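PDB 3GYK: 27kDa outer membrane protein from Silicibacter pomeroyi, which probably acts as a thiol-disulfide oxidoreductase through its DsbA-like thioredoxin domain. Local coordinates for residues A[17-31]-A[52-64]. Sequence-based numbering, arbitrary orientation.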
loop_
_atom_site.group_PDB
_atom_site.type_symbol
_atom_site.label_atom_id
_atom_site.label_comp_id
_atom_site.label_asym_id
_atom_site.label_seq_id
_atom_site.Cartn_x
_atom_site.Cartn_y
_atom_site.Cartn_z
ATOM N N LEU A 17 -6.554 -3.207 4.608
ATOM C CA LEU A 17 -6.848 -4.543 4.101
ATOM C C LEU A 17 -6.680 -5.558 5.217
ATOM O O LEU A 17 -6.346 -5.188 6.329
ATOM C CB LEU A 17 -5.915 -4.888 2.929
ATOM C CG LEU A 17 -6.212 -4.162 1.610
ATOM C CD1 LEU A 17 -5.786 -2.705 1.679
ATOM C CD2 LEU A 17 -5.422 -4.870 0.499
ATOM N N GLY A 18 -6.950 -6.837 4.933
ATOM C CA GLY A 18 -6.795 -7.875 5.963
ATOM C C GLY A 18 -7.928 -7.704 6.956
ATOM O O GLY A 18 -9.050 -7.319 6.579
ATOM N N ASN A 19 -7.663 -7.968 8.233
ATOM C CA ASN A 19 -8.727 -7.933 9.229
ATOM C C ASN A 19 -8.720 -6.526 9.842
ATOM O O ASN A 19 -7.739 -6.146 10.478
ATOM C CB ASN A 19 -8.450 -8.997 10.309
ATOM C CG ASN A 19 -9.584 -9.148 11.295
ATOM O OD1 ASN A 19 -10.326 -8.202 11.577
ATOM N ND2 ASN A 19 -9.756 -10.363 11.809
ATOM N N PRO A 20 -9.808 -5.757 9.690
ATOM C CA PRO A 20 -9.742 -4.366 10.185
ATOM C C PRO A 20 -9.579 -4.282 11.705
ATOM O O PRO A 20 -9.175 -3.245 12.207
ATOM C CB PRO A 20 -11.113 -3.790 9.820
ATOM C CG PRO A 20 -11.686 -4.740 8.813
ATOM C CD PRO A 20 -11.126 -6.077 9.107
ATOM N N GLU A 21 -9.908 -5.346 12.414
ATOM C CA GLU A 21 -9.651 -5.389 13.871
ATOM C C GLU A 21 -8.562 -6.388 14.292
ATOM O O GLU A 21 -8.565 -6.864 15.442
ATOM C CB GLU A 21 -10.956 -5.673 14.636
ATOM C CG GLU A 21 -11.901 -4.466 14.772
ATOM C CD GLU A 21 -11.222 -3.233 15.344
ATOM O OE1 GLU A 21 -10.551 -3.337 16.385
ATOM O OE2 GLU A 21 -11.358 -2.162 14.750
ATOM N N GLY A 22 -7.671 -6.737 13.365
ATOM C CA GLY A 22 -6.549 -7.646 13.644
ATOM C C GLY A 22 -5.669 -7.064 14.744
ATOM O O GLY A 22 -5.642 -5.850 14.906
ATOM N N ASP A 23 -5.001 -7.903 15.518
ATOM C CA ASP A 23 -4.260 -7.396 16.706
ATOM C C ASP A 23 -2.836 -6.944 16.399
ATOM O O ASP A 23 -2.153 -6.425 17.288
ATOM C CB ASP A 23 -4.285 -8.397 17.868
ATOM C CG ASP A 23 -3.460 -9.643 17.599
ATOM O OD1 ASP A 23 -3.000 -9.854 16.453
ATOM O OD2 ASP A 23 -3.305 -10.437 18.550
ATOM N N VAL A 24 -2.396 -7.170 15.167
ATOM C CA VAL A 24 -1.099 -6.672 14.664
ATOM C C VAL A 24 -1.363 -5.924 13.362
ATOM O O VAL A 24 -2.006 -6.470 12.434
ATOM C CB VAL A 24 -0.108 -7.817 14.428
ATOM C CG1 VAL A 24 1.185 -7.327 13.731
ATOM C CG2 VAL A 24 0.220 -8.480 15.734
ATOM N N THR A 25 -0.880 -4.679 13.291
ATOM C CA THR A 25 -0.923 -3.908 12.037
ATOM C C THR A 25 0.410 -3.944 11.306
ATOM O O THR A 25 1.466 -3.664 11.905
ATOM C CB THR A 25 -1.312 -2.431 12.291
ATOM O OG1 THR A 25 -2.624 -2.392 12.845
ATOM C CG2 THR A 25 -1.335 -1.624 10.979
ATOM N N VAL A 26 0.347 -4.294 10.022
ATOM C CA VAL A 26 1.506 -4.216 9.126
ATOM C C VAL A 26 1.268 -3.060 8.185
ATOM O O VAL A 26 0.214 -3.012 7.534
ATOM C CB VAL A 26 1.697 -5.523 8.308
ATOM C CG1 VAL A 26 2.780 -5.331 7.223
ATOM C CG2 VAL A 26 2.033 -6.681 9.236
ATOM N N VAL A 27 2.202 -2.113 8.123
ATOM C CA VAL A 27 2.067 -1.020 7.159
ATOM C C VAL A 27 3.060 -1.258 6.031
ATOM O O VAL A 27 4.213 -1.567 6.309
ATOM C CB VAL A 27 2.393 0.342 7.825
ATOM C CG1 VAL A 27 2.201 1.471 6.825
ATOM C CG2 VAL A 27 1.489 0.560 9.080
ATOM N N GLU A 28 2.640 -1.105 4.770
ATOM C CA GLU A 28 3.598 -1.218 3.662
ATOM C C GLU A 28 3.620 0.107 2.909
ATOM O O GLU A 28 2.560 0.680 2.620
ATOM C CB GLU A 28 3.170 -2.322 2.677
ATOM C CG GLU A 28 4.221 -2.496 1.556
ATOM C CD GLU A 28 3.860 -3.529 0.483
ATOM O OE1 GLU A 28 2.826 -4.215 0.612
ATOM O OE2 GLU A 28 4.627 -3.605 -0.531
ATOM N N PHE A 29 4.831 0.581 2.610
ATOM C CA PHE A 29 5.046 1.755 1.756
ATOM C C PHE A 29 5.513 1.190 0.415
ATOM O O PHE A 29 6.492 0.422 0.362
ATOM C CB PHE A 29 6.181 2.607 2.330
ATOM C CG PHE A 29 5.807 3.425 3.572
ATOM C CD1 PHE A 29 5.771 4.823 3.520
ATOM C CD2 PHE A 29 5.559 2.787 4.808
ATOM C CE1 PHE A 29 5.469 5.588 4.652
ATOM C CE2 PHE A 29 5.261 3.543 5.957
ATOM C CZ PHE A 29 5.196 4.935 5.884
ATOM N N PHE A 30 4.870 1.585 -0.681
ATOM C CA PHE A 30 5.190 0.943 -1.963
ATOM C C PHE A 30 4.966 1.876 -3.162
ATOM O O PHE A 30 4.322 2.934 -3.037
ATOM C CB PHE A 30 4.306 -0.315 -2.152
ATOM C CG PHE A 30 2.833 -0.019 -2.072
ATOM C CD1 PHE A 30 2.155 0.483 -3.171
ATOM C CD2 PHE A 30 2.138 -0.197 -0.865
ATOM C CE1 PHE A 30 0.794 0.788 -3.099
ATOM C CE2 PHE A 30 0.771 0.131 -0.780
ATOM C CZ PHE A 30 0.103 0.607 -1.898
ATOM N N ASP A 31 5.508 1.436 -4.309
ATOM C CA ASP A 31 5.448 2.168 -5.597
ATOM C C ASP A 31 5.168 1.086 -6.635
ATOM O O ASP A 31 5.810 0.026 -6.616
ATOM C CB ASP A 31 6.812 2.854 -5.822
ATOM C CG ASP A 31 6.912 3.608 -7.146
ATOM O OD1 ASP A 31 6.716 2.969 -8.207
ATOM O OD2 ASP A 31 7.236 4.822 -7.118
ATOM N N PRO A 52 -5.352 -14.620 9.747
ATOM C CA PRO A 52 -6.577 -13.836 9.670
ATOM C C PRO A 52 -6.664 -12.756 10.752
ATOM O O PRO A 52 -7.705 -12.108 10.879
ATOM C CB PRO A 52 -7.677 -14.885 9.881
ATOM C CG PRO A 52 -7.060 -15.933 10.732
ATOM C CD PRO A 52 -5.583 -15.961 10.312
ATOM N N ASN A 53 -5.598 -12.581 11.532
ATOM C CA ASN A 53 -5.605 -11.593 12.612
ATOM C C ASN A 53 -4.594 -10.472 12.343
ATOM O O ASN A 53 -4.118 -9.801 13.265
ATOM C CB ASN A 53 -5.361 -12.296 13.963
ATOM C CG ASN A 53 -5.877 -11.489 15.154
ATOM O OD1 ASN A 53 -6.774 -10.647 15.022
ATOM N ND2 ASN A 53 -5.359 -11.800 16.337
ATOM N N VAL A 54 -4.259 -10.281 11.065
ATOM C CA VAL A 54 -3.317 -9.223 10.629
ATOM C C VAL A 54 -4.126 -8.159 9.902
ATOM O O VAL A 54 -4.939 -8.451 9.013
ATOM C CB VAL A 54 -2.220 -9.787 9.694
ATOM C CG1 VAL A 54 -1.448 -8.654 8.985
ATOM C CG2 VAL A 54 -1.218 -10.671 10.492
ATOM N N ARG A 55 -3.944 -6.927 10.334
ATOM C CA ARG A 55 -4.486 -5.757 9.705
ATOM C C ARG A 55 -3.391 -5.155 8.826
ATOM O O ARG A 55 -2.264 -4.988 9.290
ATOM C CB ARG A 55 -4.750 -4.768 10.811
ATOM C CG ARG A 55 -5.437 -3.528 10.427
ATOM C CD ARG A 55 -5.941 -3.021 11.788
ATOM N NE ARG A 55 -6.607 -1.762 11.598
ATOM C CZ ARG A 55 -5.980 -0.597 11.580
ATOM N NH1 ARG A 55 -4.670 -0.543 11.804
ATOM N NH2 ARG A 55 -6.683 0.508 11.361
ATOM N N LEU A 56 -3.726 -4.787 7.594
ATOM C CA LEU A 56 -2.707 -4.309 6.644
ATOM C C LEU A 56 -3.028 -2.897 6.163
ATOM O O LEU A 56 -4.074 -2.682 5.544
ATOM C CB LEU A 56 -2.652 -5.256 5.451
ATOM C CG LEU A 56 -1.760 -4.858 4.287
ATOM C CD1 LEU A 56 -0.324 -5.000 4.726
ATOM C CD2 LEU A 56 -2.050 -5.795 3.151
ATOM N N VAL A 57 -2.134 -1.944 6.452
ATOM C CA VAL A 57 -2.367 -0.516 6.166
ATOM C C VAL A 57 -1.441 -0.137 5.003
ATOM O O VAL A 57 -0.239 -0.444 5.023
ATOM C CB VAL A 57 -2.114 0.394 7.411
ATOM C CG1 VAL A 57 -2.018 1.894 7.002
ATOM C CG2 VAL A 57 -3.228 0.196 8.456
ATOM N N TYR A 58 -1.989 0.546 4.004
ATOM C CA TYR A 58 -1.187 0.909 2.834
ATOM C C TYR A 58 -0.823 2.383 2.777
ATOM O O TYR A 58 -1.700 3.260 2.936
ATOM C CB TYR A 58 -1.950 0.529 1.568
ATOM C CG TYR A 58 -1.809 -0.917 1.148
ATOM C CD1 TYR A 58 -0.972 -1.803 1.827
ATOM C CD2 TYR A 58 -2.463 -1.372 0.026
ATOM C CE1 TYR A 58 -0.803 -3.129 1.383
ATOM C CE2 TYR A 58 -2.310 -2.687 -0.414
ATOM C CZ TYR A 58 -1.476 -3.551 0.259
ATOM O OH TYR A 58 -1.343 -4.845 -0.189
ATOM N N ARG A 59 0.462 2.656 2.524
ATOM C CA ARG A 59 0.924 3.996 2.222
ATOM C C ARG A 59 1.418 3.996 0.764
ATOM O O ARG A 59 2.465 3.387 0.426
ATOM C CB ARG A 59 2.107 4.415 3.123
ATOM C CG ARG A 59 1.805 4.525 4.649
ATOM C CD ARG A 59 0.554 5.354 5.011
ATOM N NE ARG A 59 0.414 6.619 4.286
ATOM C CZ ARG A 59 -0.447 7.568 4.646
ATOM N NH1 ARG A 59 -1.193 7.395 5.764
ATOM N NH2 ARG A 59 -0.611 8.659 3.881
ATOM N N GLU A 60 0.663 4.667 -0.086
ATOM C CA GLU A 60 1.096 4.871 -1.471
ATOM C C GLU A 60 2.201 5.893 -1.415
ATOM O O GLU A 60 1.983 7.036 -0.978
ATOM C CB GLU A 60 -0.087 5.398 -2.291
ATOM C CG GLU A 60 -1.246 4.426 -2.373
ATOM C CD GLU A 60 -1.157 3.528 -3.631
ATOM O OE1 GLU A 60 -0.242 3.747 -4.455
ATOM O OE2 GLU A 60 -2.021 2.635 -3.792
ATOM N N TRP A 61 3.400 5.487 -1.849
ATOM C CA TRP A 61 4.577 6.353 -1.797
ATOM C C TRP A 61 5.256 6.339 -3.163
ATOM O O TRP A 61 6.276 5.659 -3.375
ATOM C CB TRP A 61 5.532 5.890 -0.683
ATOM C CG TRP A 61 6.656 6.844 -0.426
ATOM C CD1 TRP A 61 6.658 8.204 -0.643
ATOM C CD2 TRP A 61 7.958 6.520 0.080
ATOM N NE1 TRP A 61 7.884 8.737 -0.309
ATOM C CE2 TRP A 61 8.693 7.732 0.143
ATOM C CE3 TRP A 61 8.572 5.323 0.506
ATOM C CZ2 TRP A 61 10.023 7.785 0.576
ATOM C CZ3 TRP A 61 9.913 5.386 0.940
ATOM C CH2 TRP A 61 10.605 6.593 0.975
ATOM N N PRO A 62 4.637 7.043 -4.132
ATOM C CA PRO A 62 5.188 7.061 -5.493
ATOM C C PRO A 62 6.495 7.885 -5.544
ATOM O O PRO A 62 6.489 9.091 -5.269
ATOM C CB PRO A 62 4.067 7.706 -6.311
ATOM C CG PRO A 62 3.340 8.622 -5.297
ATOM C CD PRO A 62 3.316 7.717 -4.056
ATOM N N ILE A 63 7.593 7.214 -5.861
ATOM C CA ILE A 63 8.933 7.828 -5.838
ATOM C C ILE A 63 9.743 7.545 -7.093
ATOM O O ILE A 63 10.830 8.075 -7.245
ATOM C CB ILE A 63 9.734 7.423 -4.549
ATOM C CG1 ILE A 63 9.875 5.900 -4.440
ATOM C CG2 ILE A 63 9.051 8.027 -3.273
ATOM C CD1 ILE A 63 10.792 5.400 -3.275
ATOM N N LEU A 64 9.211 6.728 -7.999
ATOM C CA LEU A 64 9.971 6.294 -9.175
ATOM C C LEU A 64 9.480 6.978 -10.446
ATOM O O LEU A 64 9.741 6.505 -11.554
ATOM C CB LEU A 64 9.927 4.758 -9.323
ATOM C CG LEU A 64 10.517 3.974 -8.151
ATOM C CD1 LEU A 64 10.452 2.490 -8.423
ATOM C CD2 LEU A 64 11.990 4.388 -7.916
HETATM O O HOH W 1 -9.356 -0.619 10.930
HETATM O O HOH W 2 1.066 -5.884 -0.691
HETATM O O HOH W 3 2.450 4.196 -4.803
#
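Phe30 holds CG between its backbone N and carbonyl carbon (chi1 56°), and this turns its ring edge into the face of Tyr58. Tyr58 has CG beside its own backbone N (chi1 -83°), which stands its ring between Phe30 and Leu17. The two strands, 24-30 and 54-60, run parallel as the beta-alpha-beta unit of a thioredoxin fold, with helix 35-50 as the crossover. Strand 16-18 pairs antiparallel with the other edge of 54-60, with Leu17 N bonded to Leu56 O. Backbone bonds join 17-31 to 52-64 in parallel register, starting with Arg55 N to Val24 O and ending with Trp61 N to Phe30 O.

The Phe30 and Tyr58 rings make a T-shaped pair, centroids 4.8 Å apart and planes at 73°. Phe30 CE2 lies 3.4 Å from Tyr58 CG. Leu17 CD1 makes a CH-pi contact over the opposite Tyr58 face.

Thr25, Val27 and Phe29 share the other face of the sheet with Arg55 and Arg59. Arg59 CG sits over the Phe29 ring, 3.7 Å from its centroid, while the guanidinium leads away to a salt bridge with Asp11. The extended Arg55 chain runs alongside Thr25, and its NH1 donates to Thr25 OG1 at 2.9 Å, close to the guanidinium plane. Arg55 NE makes a weak bond to Pro20 O, and NH2 reaches Phe9 O. A leucine in place of Arg55 would probably leave Thr25 OG1 and Pro20 O without these donors and the 19-22 turn less firmly held to the strand.

Asn19 ND2 donates to Pro52 O at 2.8 Å. At the far end, Asp31 OD1 turns to Ser68 OG, while OD2 accepts from two backbone amides. Ile63 N, 2.7 Å from OD2, lies nearly in line with the C-O bond; Leu64 N comes from the syn side, tilted out of the carboxylate plane.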